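Bifunctional GH43-CE protein (Bacteroides eggerthii, PDB 6MLY) probably degrades arabinoxylan-type plant polysaccharides, pairing a family 43 glycoside hydrolase, likely a xylan 1,4-beta-xylosidase, with a carbohydrate esterase domain in one chain. Local coordinates at residues Q568-S573 and V673-P678; Y537-D540 and S545-V548; W519-Y524 and N561-A566; Y458-L463 and W468-N473. All coordinates share one frame; numbering follows the deposited sequence.

Contact 1: residues Q568-S573 and V673-P678; sequences QVFGKS and VNWFGP
Phe570 and Trp675 are aimed at each other by matching first torsions: each ring lies anti to its own carbonyl carbon and beside its backbone N, with chi1 -54° in Phe570 and -59° in Trp675. The nearest CA atoms, those of the same two residues, are 11.3 Å apart, so the two side chains alone span the distance between helix and strand. They slide past each other in opposite directions, and CE1 of Phe570 comes over one face of the indole, 3.2 Å above its plane and displaced toward the rim. Its closest neighbour there is Trp675 NE1, at 3.3 Å from Phe570 CE1. The rings are oblique, their planes 42° apart and the centroid of the Phe570 ring 5.0 Å from that of the indole five-membered ring. Val569 CG1 lies 4.0 Å above the Phe570 ring, over its centre. Phe773 stacks on Trp675 and also meets Phe570, while Phe627 of strand 621-627 and Met781 of helix 775-789 touch both side chains. Helix 563-577 is thereby joined to strand 671-675 of the central sheet, in keeping with an alpha/beta-hydrolase fold; Phe627 belongs to a GxSxG sequence that resembles a nucleophile elbow. No hydrogen bond or salt bridge crosses between the segments, so their attraction is probably dispersion and the hydrophobic effect, within an aromatic cluster completed by those neighbours.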
loop_
_atom_site.group_PDB
_atom_site.type_symbol
_atom_site.label_atom_id
_atom_site.label_comp_id
_atom_site.label_asym_id
_atom_site.label_seq_id
_atom_site.Cartn_x
_atom_site.Cartn_y
_atom_site.Cartn_z
ATOM N N GLN A 568 11.820 -10.998 -9.746
ATOM C CA GLN A 568 11.825 -10.472 -11.108
ATOM C C GLN A 568 12.495 -11.468 -12.063
ATOM O O GLN A 568 12.186 -11.469 -13.250
ATOM C CB GLN A 568 12.508 -9.103 -11.149
ATOM C CG GLN A 568 11.643 -7.991 -10.570
ATOM C CD GLN A 568 12.416 -6.719 -10.329
ATOM O OE1 GLN A 568 13.122 -6.221 -11.203
ATOM N NE2 GLN A 568 12.282 -6.175 -9.130
ATOM N N VAL A 569 13.392 -12.307 -11.527
ATOM C CA VAL A 569 14.168 -13.289 -12.300
ATOM C C VAL A 569 13.339 -14.561 -12.539
ATOM O O VAL A 569 13.265 -15.037 -13.673
ATOM C CB VAL A 569 15.497 -13.629 -11.596
ATOM C CG1 VAL A 569 16.292 -14.667 -12.373
ATOM C CG2 VAL A 569 16.341 -12.387 -11.345
ATOM N N PHE A 570 12.758 -15.115 -11.465
ATOM C CA PHE A 570 12.050 -16.409 -11.500
ATOM C C PHE A 570 10.528 -16.209 -11.509
ATOM O O PHE A 570 9.834 -16.775 -12.359
ATOM C CB PHE A 570 12.433 -17.274 -10.295
ATOM C CG PHE A 570 13.912 -17.489 -10.099
ATOM C CD1 PHE A 570 14.655 -18.199 -11.032
ATOM C CD2 PHE A 570 14.559 -16.995 -8.977
ATOM C CE1 PHE A 570 16.014 -18.405 -10.849
ATOM C CE2 PHE A 570 15.920 -17.201 -8.796
ATOM C CZ PHE A 570 16.646 -17.902 -9.734
ATOM N N GLY A 571 10.041 -15.411 -10.544
ATOM C CA GLY A 571 8.623 -15.242 -10.174
ATOM C C GLY A 571 7.630 -15.597 -11.271
ATOM O O GLY A 571 6.911 -16.590 -11.158
ATOM N N LYS A 572 7.572 -14.766 -12.317
ATOM C CA LYS A 572 6.528 -14.842 -13.351
ATOM C C LYS A 572 6.435 -16.263 -13.935
ATOM O O LYS A 572 5.336 -16.801 -14.093
ATOM C CB LYS A 572 6.800 -13.820 -14.459
ATOM N N SER A 573 7.589 -16.864 -14.246
ATOM C CA SER A 573 7.654 -18.139 -14.980
ATOM C C SER A 573 7.132 -19.297 -14.116
ATOM O O SER A 573 6.431 -20.179 -14.616
ATOM C CB SER A 573 9.048 -18.405 -15.481
ATOM O OG SER A 573 10.004 -18.157 -14.462
ATOM N N VAL A 673 17.160 -26.376 -7.452
ATOM C CA VAL A 673 17.844 -25.924 -8.654
ATOM C C VAL A 673 18.864 -24.872 -8.217
ATOM O O VAL A 673 18.495 -23.893 -7.572
ATOM C CB VAL A 673 16.872 -25.366 -9.710
ATOM C CG1 VAL A 673 17.607 -24.843 -10.936
ATOM C CG2 VAL A 673 15.833 -26.399 -10.115
ATOM N N ASN A 674 20.135 -25.100 -8.567
ATOM C CA ASN A 674 21.245 -24.283 -8.114
ATOM C C ASN A 674 21.832 -23.547 -9.320
ATOM O O ASN A 674 22.419 -24.160 -10.187
ATOM C CB ASN A 674 22.282 -25.130 -7.376
ATOM C CG ASN A 674 23.603 -24.423 -7.163
ATOM O OD1 ASN A 674 23.674 -23.198 -7.205
ATOM N ND2 ASN A 674 24.660 -25.194 -6.949
ATOM N N TRP A 675 21.651 -22.226 -9.355
ATOM C CA TRP A 675 22.163 -21.395 -10.429
ATOM C C TRP A 675 23.555 -20.881 -10.052
ATOM O O TRP A 675 23.682 -19.907 -9.303
ATOM C CB TRP A 675 21.205 -20.239 -10.730
ATOM C CG TRP A 675 19.827 -20.655 -11.139
ATOM C CD1 TRP A 675 18.790 -20.981 -10.314
ATOM C CD2 TRP A 675 19.315 -20.748 -12.481
ATOM N NE1 TRP A 675 17.675 -21.284 -11.049
ATOM C CE2 TRP A 675 17.968 -21.152 -12.381
ATOM C CE3 TRP A 675 19.859 -20.529 -13.751
ATOM C CZ2 TRP A 675 17.163 -21.346 -13.505
ATOM C CZ3 TRP A 675 19.064 -20.718 -14.859
ATOM C CH2 TRP A 675 17.734 -21.125 -14.736
ATOM N N PHE A 676 24.583 -21.557 -10.585
ATOM C CA PHE A 676 25.990 -21.158 -10.500
ATOM C C PHE A 676 26.337 -20.703 -9.076
ATOM O O PHE A 676 26.924 -19.639 -8.876
ATOM C CB PHE A 676 26.314 -20.094 -11.555
ATOM C CG PHE A 676 25.311 -18.975 -11.684
ATOM C CD1 PHE A 676 24.234 -19.087 -12.548
ATOM C CD2 PHE A 676 25.448 -17.811 -10.948
ATOM C CE1 PHE A 676 23.314 -18.059 -12.673
ATOM C CE2 PHE A 676 24.524 -16.783 -11.071
ATOM C CZ PHE A 676 23.459 -16.909 -11.933
ATOM N N GLY A 677 25.981 -21.535 -8.094
ATOM C CA GLY A 677 26.283 -21.281 -6.696
ATOM C C GLY A 677 27.714 -21.679 -6.337
ATOM O O GLY A 677 28.287 -22.588 -6.940
ATOM N N PRO A 678 28.338 -20.991 -5.350
ATOM C CA PRO A 678 29.586 -21.469 -4.753
ATOM C C PRO A 678 29.276 -22.651 -3.824
ATOM O O PRO A 678 28.177 -22.719 -3.278
ATOM C CB PRO A 678 30.111 -20.229 -4.007
ATOM C CG PRO A 678 28.866 -19.438 -3.652
ATOM C CD PRO A 678 27.883 -19.715 -4.770
#

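Contact 2: residues Y537-D540 and S545-V548; sequences YLPD and SYKV
Pro539 lies over one face of the Tyr546 ring, while Leu538 reaches the same side of the ring obliquely, out at its CD2-CE2 rim. The proline CD stands above the middle of the aromatic face, 3.6 Å from the centroid of the Tyr546 ring and only 12° off the ring normal, which meets the criteria for a CH-pi contact. Its CG follows the ring outward and is 3.7 Å from Tyr546 CE1. The two side chains slide past each other in opposite directions, whereas Leu538 crosses the tyrosine at about a right angle, bringing its CB to 3.9 Å from Tyr546 CE2. Tyr546 is placed for this by a chi1 of -60°, which sets the ring beside its backbone N on a CB that already points at the loop. Its hydroxyl receives a weak hydrogen bond from the backbone N of Glu543, within the same connection. With a serine at Tyr546, Pro539 would probably lose the aromatic face it rests on, a gap would open beside Leu538, and the Glu543 N-H would be left without this partner. The loop links strand 533-537 to strand 546-552, and strand 579-584 lies between those two in the sheet, the strand order expected of an alpha/beta hydrolase. Ala580 of that middle strand touches both Leu538 and Tyr546, Leu617 of strand 617-619 packs on Leu538, and Trp519 of strand 518-523 borders Leu538.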
loop_
_atom_site.group_PDB
_atom_site.type_symbol
_atom_site.label_atom_id
_atom_site.label_comp_id
_atom_site.label_asym_id
_atom_site.label_seq_id
_atom_site.Cartn_x
_atom_site.Cartn_y
_atom_site.Cartn_z
ATOM N N TYR A 537 3.462 -15.202 -3.036
ATOM C CA TYR A 537 2.782 -14.972 -4.313
ATOM C C TYR A 537 2.059 -16.251 -4.744
ATOM O O TYR A 537 2.697 -17.301 -4.848
ATOM C CB TYR A 537 3.777 -14.630 -5.424
ATOM C CG TYR A 537 4.629 -13.407 -5.205
ATOM C CD1 TYR A 537 5.855 -13.490 -4.564
ATOM C CD2 TYR A 537 4.227 -12.168 -5.680
ATOM C CE1 TYR A 537 6.656 -12.371 -4.384
ATOM C CE2 TYR A 537 5.009 -11.037 -5.502
ATOM C CZ TYR A 537 6.228 -11.139 -4.854
ATOM O OH TYR A 537 6.995 -10.022 -4.679
ATOM N N LEU A 538 0.751 -16.157 -5.015
ATOM C CA LEU A 538 -0.018 -17.288 -5.559
ATOM C C LEU A 538 -0.360 -17.026 -7.024
ATOM O O LEU A 538 -0.453 -15.875 -7.446
ATOM C CB LEU A 538 -1.302 -17.500 -4.750
ATOM C CG LEU A 538 -1.153 -17.466 -3.230
ATOM C CD1 LEU A 538 -2.467 -17.835 -2.553
ATOM C CD2 LEU A 538 -0.034 -18.378 -2.757
ATOM N N PRO A 539 -0.570 -18.086 -7.839
ATOM C CA PRO A 539 -1.177 -17.935 -9.160
ATOM C C PRO A 539 -2.625 -17.459 -8.994
ATOM O O PRO A 539 -3.292 -17.879 -8.050
ATOM C CB PRO A 539 -1.151 -19.339 -9.780
ATOM C CG PRO A 539 -0.190 -20.133 -8.908
ATOM C CD PRO A 539 -0.236 -19.486 -7.540
ATOM N N ASP A 540 -3.088 -16.607 -9.915
ATOM C CA ASP A 540 -4.407 -15.990 -9.819
ATOM C C ASP A 540 -5.492 -16.964 -10.306
ATOM O O ASP A 540 -6.676 -16.681 -10.150
ATOM C CB ASP A 540 -4.451 -14.656 -10.570
ATOM C CG ASP A 540 -5.289 -13.591 -9.877
ATOM O OD1 ASP A 540 -6.353 -13.943 -9.324
ATOM O OD2 ASP A 540 -4.865 -12.418 -9.881
ATOM N N SER A 545 -5.347 -25.019 -3.145
ATOM C CA SER A 545 -3.984 -25.059 -2.636
ATOM C C SER A 545 -2.981 -25.035 -3.796
ATOM O O SER A 545 -3.284 -25.476 -4.910
ATOM C CB SER A 545 -3.785 -26.264 -1.754
ATOM O OG SER A 545 -4.157 -27.457 -2.429
ATOM N N TYR A 546 -1.784 -24.511 -3.510
ATOM C CA TYR A 546 -0.690 -24.406 -4.474
ATOM C C TYR A 546 0.584 -25.017 -3.884
ATOM O O TYR A 546 0.871 -24.861 -2.693
ATOM C CB TYR A 546 -0.441 -22.944 -4.845
ATOM C CG TYR A 546 -1.623 -22.248 -5.466
ATOM C CD1 TYR A 546 -1.986 -22.496 -6.779
ATOM C CD2 TYR A 546 -2.381 -21.343 -4.739
ATOM C CE1 TYR A 546 -3.072 -21.860 -7.359
ATOM C CE2 TYR A 546 -3.468 -20.694 -5.305
ATOM C CZ TYR A 546 -3.815 -20.959 -6.619
ATOM O OH TYR A 546 -4.881 -20.329 -7.184
ATOM N N LYS A 547 1.350 -25.704 -4.735
ATOM C CA LYS A 547 2.627 -26.264 -4.332
ATOM C C LYS A 547 3.646 -25.121 -4.352
ATOM O O LYS A 547 3.507 -24.181 -5.135
ATOM C CB LYS A 547 2.963 -27.460 -5.227
ATOM C CG LYS A 547 1.772 -28.375 -5.477
ATOM C CD LYS A 547 2.093 -29.840 -5.583
ATOM C CE LYS A 547 0.845 -30.696 -5.536
ATOM N NZ LYS A 547 1.167 -32.137 -5.435
ATOM N N VAL A 548 4.630 -25.189 -3.449
ATOM C CA VAL A 548 5.472 -24.040 -3.117
ATOM C C VAL A 548 6.827 -24.172 -3.820
ATOM O O VAL A 548 7.329 -25.285 -4.008
ATOM C CB VAL A 548 5.656 -23.912 -1.593
ATOM C CG1 VAL A 548 6.467 -22.680 -1.223
ATOM C CG2 VAL A 548 4.322 -23.914 -0.862
#

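Contact 3: residues W519-Y524 and N561-A566; sequences WEDICY and NMKQAA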
loop_
_atom_site.group_PDB
_atom_site.type_symbol
_atom_site.label_atom_id
_atom_site.label_comp_id
_atom_site.label_asym_id
_atom_site.label_seq_id
_atom_site.Cartn_x
_atom_site.Cartn_y
_atom_site.Cartn_z
ATOM N N TRP A 519 1.238 -11.251 -0.534
ATOM C CA TRP A 519 1.599 -10.723 0.770
ATOM C C TRP A 519 3.105 -10.470 0.766
ATOM O O TRP A 519 3.874 -11.408 0.599
ATOM C CB TRP A 519 1.233 -11.694 1.898
ATOM C CG TRP A 519 -0.190 -12.150 1.928
ATOM C CD1 TRP A 519 -1.177 -11.688 2.746
ATOM C CD2 TRP A 519 -0.779 -13.200 1.139
ATOM N NE1 TRP A 519 -2.344 -12.363 2.510
ATOM C CE2 TRP A 519 -2.132 -13.299 1.533
ATOM C CE3 TRP A 519 -0.302 -14.062 0.143
ATOM C CZ2 TRP A 519 -3.011 -14.216 0.957
ATOM C CZ3 TRP A 519 -1.170 -14.972 -0.422
ATOM C CH2 TRP A 519 -2.505 -15.046 -0.019
ATOM N N GLU A 520 3.517 -9.214 0.937
ATOM C CA GLU A 520 4.937 -8.886 0.998
ATOM C C GLU A 520 5.305 -8.485 2.430
ATOM O O GLU A 520 4.431 -8.235 3.253
ATOM C CB GLU A 520 5.279 -7.789 -0.010
ATOM C CG GLU A 520 5.127 -8.237 -1.454
ATOM C CD GLU A 520 5.614 -7.237 -2.498
ATOM O OE1 GLU A 520 6.621 -6.544 -2.230
ATOM O OE2 GLU A 520 4.974 -7.144 -3.574
ATOM N N ASP A 521 6.614 -8.446 2.699
ATOM C CA ASP A 521 7.191 -8.097 3.999
ATOM C C ASP A 521 6.418 -8.794 5.128
ATOM O O ASP A 521 5.951 -8.143 6.060
ATOM C CB ASP A 521 7.242 -6.577 4.181
ATOM C CG ASP A 521 8.398 -5.910 3.451
ATOM O OD1 ASP A 521 9.530 -6.411 3.569
ATOM O OD2 ASP A 521 8.158 -4.887 2.777
ATOM N N ILE A 522 6.293 -10.122 5.026
ATOM C CA ILE A 522 5.781 -10.970 6.100
ATOM C C ILE A 522 6.986 -11.436 6.926
ATOM O O ILE A 522 8.006 -11.817 6.361
ATOM C CB ILE A 522 4.980 -12.164 5.536
ATOM C CG1 ILE A 522 3.715 -11.719 4.793
ATOM C CG2 ILE A 522 4.665 -13.179 6.627
ATOM C CD1 ILE A 522 2.535 -11.414 5.691
ATOM N N CYS A 523 6.853 -11.396 8.256
ATOM C CA CYS A 523 7.895 -11.847 9.186
ATOM C C CYS A 523 7.732 -13.355 9.431
ATOM O O CYS A 523 6.676 -13.801 9.871
ATOM C CB CYS A 523 7.821 -11.087 10.507
ATOM S SG CYS A 523 7.229 -9.380 10.347
ATOM N N TYR A 524 8.776 -14.136 9.132
ATOM C CA TYR A 524 8.715 -15.603 9.296
ATOM C C TYR A 524 9.299 -16.013 10.655
ATOM O O TYR A 524 9.032 -17.118 11.131
ATOM C CB TYR A 524 9.361 -16.326 8.109
ATOM C CG TYR A 524 10.809 -16.010 7.838
ATOM C CD1 TYR A 524 11.820 -16.574 8.598
ATOM C CD2 TYR A 524 11.174 -15.184 6.787
ATOM C CE1 TYR A 524 13.155 -16.305 8.340
ATOM C CE2 TYR A 524 12.504 -14.912 6.510
ATOM C CZ TYR A 524 13.500 -15.474 7.289
ATOM O OH TYR A 524 14.811 -15.201 7.019
ATOM N N ASN A 561 17.909 -7.942 1.943
ATOM C CA ASN A 561 16.855 -7.052 1.468
ATOM C C ASN A 561 16.602 -7.184 -0.043
ATOM O O ASN A 561 16.021 -6.278 -0.636
ATOM C CB ASN A 561 17.213 -5.600 1.803
ATOM C CG ASN A 561 18.445 -5.094 1.074
ATOM O OD1 ASN A 561 19.261 -5.880 0.574
ATOM N ND2 ASN A 561 18.581 -3.777 1.008
ATOM N N MET A 562 16.993 -8.301 -0.664
ATOM C CA MET A 562 16.997 -8.394 -2.136
ATOM C C MET A 562 16.105 -9.546 -2.621
ATOM O O MET A 562 16.344 -10.115 -3.682
ATOM C CB MET A 562 18.421 -8.586 -2.667
ATOM C CG MET A 562 19.276 -7.338 -2.547
ATOM S SD MET A 562 20.558 -7.239 -3.829
ATOM C CE MET A 562 21.572 -8.661 -3.433
ATOM N N LYS A 563 15.057 -9.854 -1.852
ATOM C CA LYS A 563 14.075 -10.872 -2.222
ATOM C C LYS A 563 13.252 -10.410 -3.434
ATOM O O LYS A 563 12.754 -11.237 -4.194
ATOM C CB LYS A 563 13.150 -11.161 -1.038
ATOM C CG LYS A 563 12.417 -9.939 -0.503
ATOM C CD LYS A 563 11.606 -10.213 0.729
ATOM C CE LYS A 563 11.032 -8.945 1.312
ATOM N NZ LYS A 563 10.021 -9.266 2.338
ATOM N N GLN A 564 13.091 -9.089 -3.582
ATOM C CA GLN A 564 12.364 -8.474 -4.705
ATOM C C GLN A 564 13.096 -8.765 -6.027
ATOM O O GLN A 564 12.449 -8.979 -7.053
ATOM C CB GLN A 564 12.195 -6.970 -4.459
ATOM C CG GLN A 564 11.654 -6.185 -5.652
ATOM C CD GLN A 564 10.251 -6.570 -6.067
ATOM O OE1 GLN A 564 9.930 -6.615 -7.276
ATOM N NE2 GLN A 564 9.393 -6.829 -5.066
ATOM N N ALA A 565 14.437 -8.764 -5.995
ATOM C CA ALA A 565 15.280 -9.018 -7.191
ATOM C C ALA A 565 15.133 -10.471 -7.672
ATOM O O ALA A 565 15.143 -10.732 -8.875
ATOM C CB ALA A 565 16.727 -8.697 -6.891
ATOM N N ALA A 566 15.014 -11.401 -6.718
ATOM C CA ALA A 566 14.849 -12.825 -6.989
ATOM C C ALA A 566 13.522 -13.081 -7.714
ATOM O O ALA A 566 13.441 -13.953 -8.579
ATOM C CB ALA A 566 14.924 -13.602 -5.698
#
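Asp521 and Lys563 form the close part of this contact, and Glu520 with Gln564 the loose part. Lys563 NZ donates a hydrogen bond within a salt bridge to Asp521 OD1 at 3.1 Å, arriving from above the carboxylate, 54° out of its plane. The ammonium group also lies against the aspartate backbone, with Lys563 NZ 3.5 Å from Asp521 CA. Lysine and aspartate side chains cross at about a right angle. A chi1 of 57° puts Lys563 CG between the backbone N and the carbonyl carbon, and from there the extended chain carries its charge across to the strand. Lys563 has a second, stronger partner in Asp535 of strand 533-537, whose OD1 also accepts the backbone N-H of Asp521; the buried charge is therefore shared by two carboxylates, an arrangement likely to stabilise its protonated form. Helix 563-577 starts here, with Met562 at its N-cap position, and the contact ties this first helical turn to strand 518-523, where the chain turns a corner at Asp521, at the rim of the alpha/beta-hydrolase sheet. On the looser side the polar ends only approach: Glu520 OE1 and Gln564 NE2 are 4.0 Å apart, too far for a hydrogen bond, with carboxylate and amide planes 32° from each other. The other atom of each group has a partner: Glu520 OE2 makes a salt bridge with Arg518, and Gln564 OE1 accepts from Gln568 NE2 one turn further along the helix. Beyond them lies strand 469-476 of the concanavalin A-like domain: Val474 touches Glu520 and Asp521, and Asn473 touches Gln564.

Contact 4: residues Y458-L463 and W468-N473; sequences YFYYSL and WKAIGN
A beta hairpin, strands 456-462 and 469-476, brings Tyr461 opposite Lys469 as an antiparallel hydrogen-bonded pair. Tyr461 N donates to Lys469 O at 2.9 Å and Lys469 N to Tyr461 O at 3.0 Å; further from the turn, the bond from Ile471 N to Phe459 O is weak at 3.3 Å. With chi1 at 78°, the Tyr461 ring turns back toward the partner strand. Lys469 CB lies over one of its faces, 4.1 Å from the centroid of the Tyr461 ring in a CH-pi contact, and the bent lysine chain continues until CD is 3.7 Å from Tyr461 OH. Ile471 meets the ring at its edge, CB in its plane and CG2 near it, CG2 being 3.7 Å from Tyr461 CD2. This hairpin forms one end of an antiparallel sheet in the concanavalin A-like beta sandwich, and Tyr461 reaches Ile419 and Val435 of the opposing sheet. With an alanine in place of Tyr461, Lys469 would probably lose the ring its chain lies along, and a gap would be likely to open between Ile471 and those two residues. The sheet's other side carries Tyr460 and Trp468, both in cation-pi contact with Lys445. Tyr460 OH bonds to Glu447. Ser462 CB sits over the indole, 3.7 Å from the centroid of the Trp468 six-membered ring, while its OG is hydrogen-bonded to the Asp464 and Asn467 carbonyls of the turn.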
loop_
_atom_site.group_PDB
_atom_site.type_symbol
_atom_site.label_atom_id
_atom_site.label_comp_id
_atom_site.label_asym_id
_atom_site.label_seq_id
_atom_site.Cartn_x
_atom_site.Cartn_y
_atom_site.Cartn_z
ATOM N N TYR A 458 -0.119 -2.990 -3.055
ATOM C CA TYR A 458 0.429 -3.791 -4.152
ATOM C C TYR A 458 -0.017 -3.183 -5.488
ATOM O O TYR A 458 -1.203 -2.906 -5.681
ATOM C CB TYR A 458 -0.045 -5.247 -4.072
ATOM C CG TYR A 458 -0.027 -5.868 -2.697
ATOM C CD1 TYR A 458 1.125 -5.884 -1.923
ATOM C CD2 TYR A 458 -1.163 -6.473 -2.178
ATOM C CE1 TYR A 458 1.141 -6.463 -0.662
ATOM C CE2 TYR A 458 -1.165 -7.055 -0.919
ATOM C CZ TYR A 458 -0.011 -7.050 -0.157
ATOM O OH TYR A 458 -0.027 -7.628 1.082
ATOM N N PHE A 459 0.938 -3.002 -6.408
ATOM C CA PHE A 459 0.661 -2.510 -7.757
ATOM C C PHE A 459 0.832 -3.640 -8.777
ATOM O O PHE A 459 1.691 -4.509 -8.614
ATOM C CB PHE A 459 1.584 -1.342 -8.105
ATOM C CG PHE A 459 1.416 -0.141 -7.211
ATOM C CD1 PHE A 459 2.175 -0.004 -6.060
ATOM C CD2 PHE A 459 0.492 0.848 -7.515
ATOM C CE1 PHE A 459 2.015 1.102 -5.237
ATOM C CE2 PHE A 459 0.336 1.953 -6.690
ATOM C CZ PHE A 459 1.098 2.078 -5.552
ATOM N N TYR A 460 -0.001 -3.601 -9.823
ATOM C CA TYR A 460 0.062 -4.514 -10.959
ATOM C C TYR A 460 -0.084 -3.708 -12.257
ATOM O O TYR A 460 -0.566 -2.567 -12.228
ATOM C CB TYR A 460 -1.064 -5.554 -10.920
ATOM C CG TYR A 460 -1.198 -6.376 -9.661
ATOM C CD1 TYR A 460 -0.965 -7.742 -9.674
ATOM C CD2 TYR A 460 -1.618 -5.806 -8.472
ATOM C CE1 TYR A 460 -1.113 -8.515 -8.535
ATOM C CE2 TYR A 460 -1.767 -6.565 -7.322
ATOM C CZ TYR A 460 -1.514 -7.924 -7.353
ATOM O OH TYR A 460 -1.667 -8.672 -6.223
ATOM N N TYR A 461 0.321 -4.319 -13.380
ATOM C CA TYR A 461 -0.031 -3.842 -14.721
ATOM C C TYR A 461 -0.704 -4.991 -15.480
ATOM O O TYR A 461 -0.832 -6.088 -14.952
ATOM C CB TYR A 461 1.191 -3.268 -15.443
ATOM C CG TYR A 461 2.144 -4.278 -16.031
ATOM C CD1 TYR A 461 1.943 -4.803 -17.299
ATOM C CD2 TYR A 461 3.274 -4.684 -15.338
ATOM C CE1 TYR A 461 2.822 -5.723 -17.850
ATOM C CE2 TYR A 461 4.166 -5.599 -15.876
ATOM C CZ TYR A 461 3.941 -6.119 -17.139
ATOM O OH TYR A 461 4.809 -7.023 -17.680
ATOM N N SER A 462 -1.159 -4.708 -16.703
ATOM C CA SER A 462 -1.807 -5.698 -17.552
ATOM C C SER A 462 -1.962 -5.145 -18.978
ATOM O O SER A 462 -2.160 -3.948 -19.157
ATOM C CB SER A 462 -3.124 -6.131 -16.958
ATOM O OG SER A 462 -3.860 -6.938 -17.864
ATOM N N LEU A 463 -1.854 -6.036 -19.977
ATOM C CA LEU A 463 -1.964 -5.696 -21.406
ATOM C C LEU A 463 -3.320 -6.162 -21.953
ATOM O O LEU A 463 -3.574 -6.061 -23.152
ATOM C CB LEU A 463 -0.818 -6.379 -22.163
ATOM C CG LEU A 463 0.579 -6.219 -21.562
ATOM C CD1 LEU A 463 1.634 -6.806 -22.486
ATOM C CD2 LEU A 463 0.893 -4.760 -21.274
ATOM N N TRP A 468 -3.337 -10.325 -14.887
ATOM C CA TRP A 468 -2.699 -9.281 -14.070
ATOM C C TRP A 468 -1.282 -9.687 -13.657
ATOM O O TRP A 468 -1.102 -10.599 -12.858
ATOM C CB TRP A 468 -3.569 -8.933 -12.852
ATOM C CG TRP A 468 -4.779 -8.139 -13.233
ATOM C CD1 TRP A 468 -6.057 -8.595 -13.372
ATOM C CD2 TRP A 468 -4.806 -6.750 -13.594
ATOM N NE1 TRP A 468 -6.883 -7.578 -13.770
ATOM C CE2 TRP A 468 -6.144 -6.434 -13.914
ATOM C CE3 TRP A 468 -3.839 -5.740 -13.658
ATOM C CZ2 TRP A 468 -6.530 -5.152 -14.296
ATOM C CZ3 TRP A 468 -4.225 -4.472 -14.034
ATOM C CH2 TRP A 468 -5.553 -4.185 -14.348
ATOM N N LYS A 469 -0.300 -8.946 -14.188
ATOM C CA LYS A 469 1.131 -9.136 -13.939
ATOM C C LYS A 469 1.590 -8.173 -12.835
ATOM O O LYS A 469 1.593 -6.955 -13.029
ATOM C CB LYS A 469 1.932 -8.881 -15.222
ATOM C CG LYS A 469 1.759 -9.918 -16.327
ATOM C CD LYS A 469 1.882 -9.338 -17.730
ATOM C CE LYS A 469 2.333 -10.347 -18.768
ATOM N NZ LYS A 469 3.810 -10.466 -18.821
ATOM N N ALA A 470 1.984 -8.734 -11.685
ATOM C CA ALA A 470 2.520 -7.971 -10.549
ATOM C C ALA A 470 3.783 -7.214 -10.981
ATOM O O ALA A 470 4.521 -7.691 -11.852
ATOM C CB ALA A 470 2.806 -8.906 -9.395
ATOM N N ILE A 471 4.026 -6.048 -10.367
ATOM C CA ILE A 471 5.193 -5.226 -10.698
ATOM C C ILE A 471 5.611 -4.369 -9.495
ATOM O O ILE A 471 4.782 -3.687 -8.865
ATOM C CB ILE A 471 4.932 -4.359 -11.947
ATOM C CG1 ILE A 471 6.102 -3.406 -12.223
ATOM C CG2 ILE A 471 3.613 -3.610 -11.827
ATOM C CD1 ILE A 471 6.119 -2.827 -13.621
ATOM N N GLY A 472 6.923 -4.386 -9.230
ATOM C CA GLY A 472 7.576 -3.561 -8.224
ATOM C C GLY A 472 7.407 -4.134 -6.823
ATOM O O GLY A 472 6.886 -5.267 -6.648
ATOM N N ASN A 473 7.845 -3.337 -5.826
ATOM C CA ASN A 473 7.768 -3.719 -4.409
ATOM C C ASN A 473 6.382 -3.355 -3.854
ATOM O O ASN A 473 5.496 -2.886 -4.588
ATOM C CB ASN A 473 8.909 -3.101 -3.589
ATOM C CG ASN A 473 8.916 -1.586 -3.577
ATOM O OD1 ASN A 473 7.967 -0.949 -4.026
ATOM N ND2 ASN A 473 9.987 -0.996 -3.073
#

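From the N terminus, contact 4 comes first, closing the short turn of the 458-473 hairpin in the concanavalin A-like domain. The chain then enters the esterase part. Contact 3 closes the loop from 519-524 to 561-566, and contact 2, joining 537-540 to 545-548, is nested inside it. Contact 1 opens just after contact 3 closes, on the same helix 563-577, and spans about 100 residues to strand 671-675; no two loops cross. Contacts 1, 2 and 3 all reach one mixed sheet. Packing links neighbours: Leu538 meets Trp519 between contacts 2 and 3, and Gln564 approaches Gly472 between contacts 3 and 4, where the two domains abut.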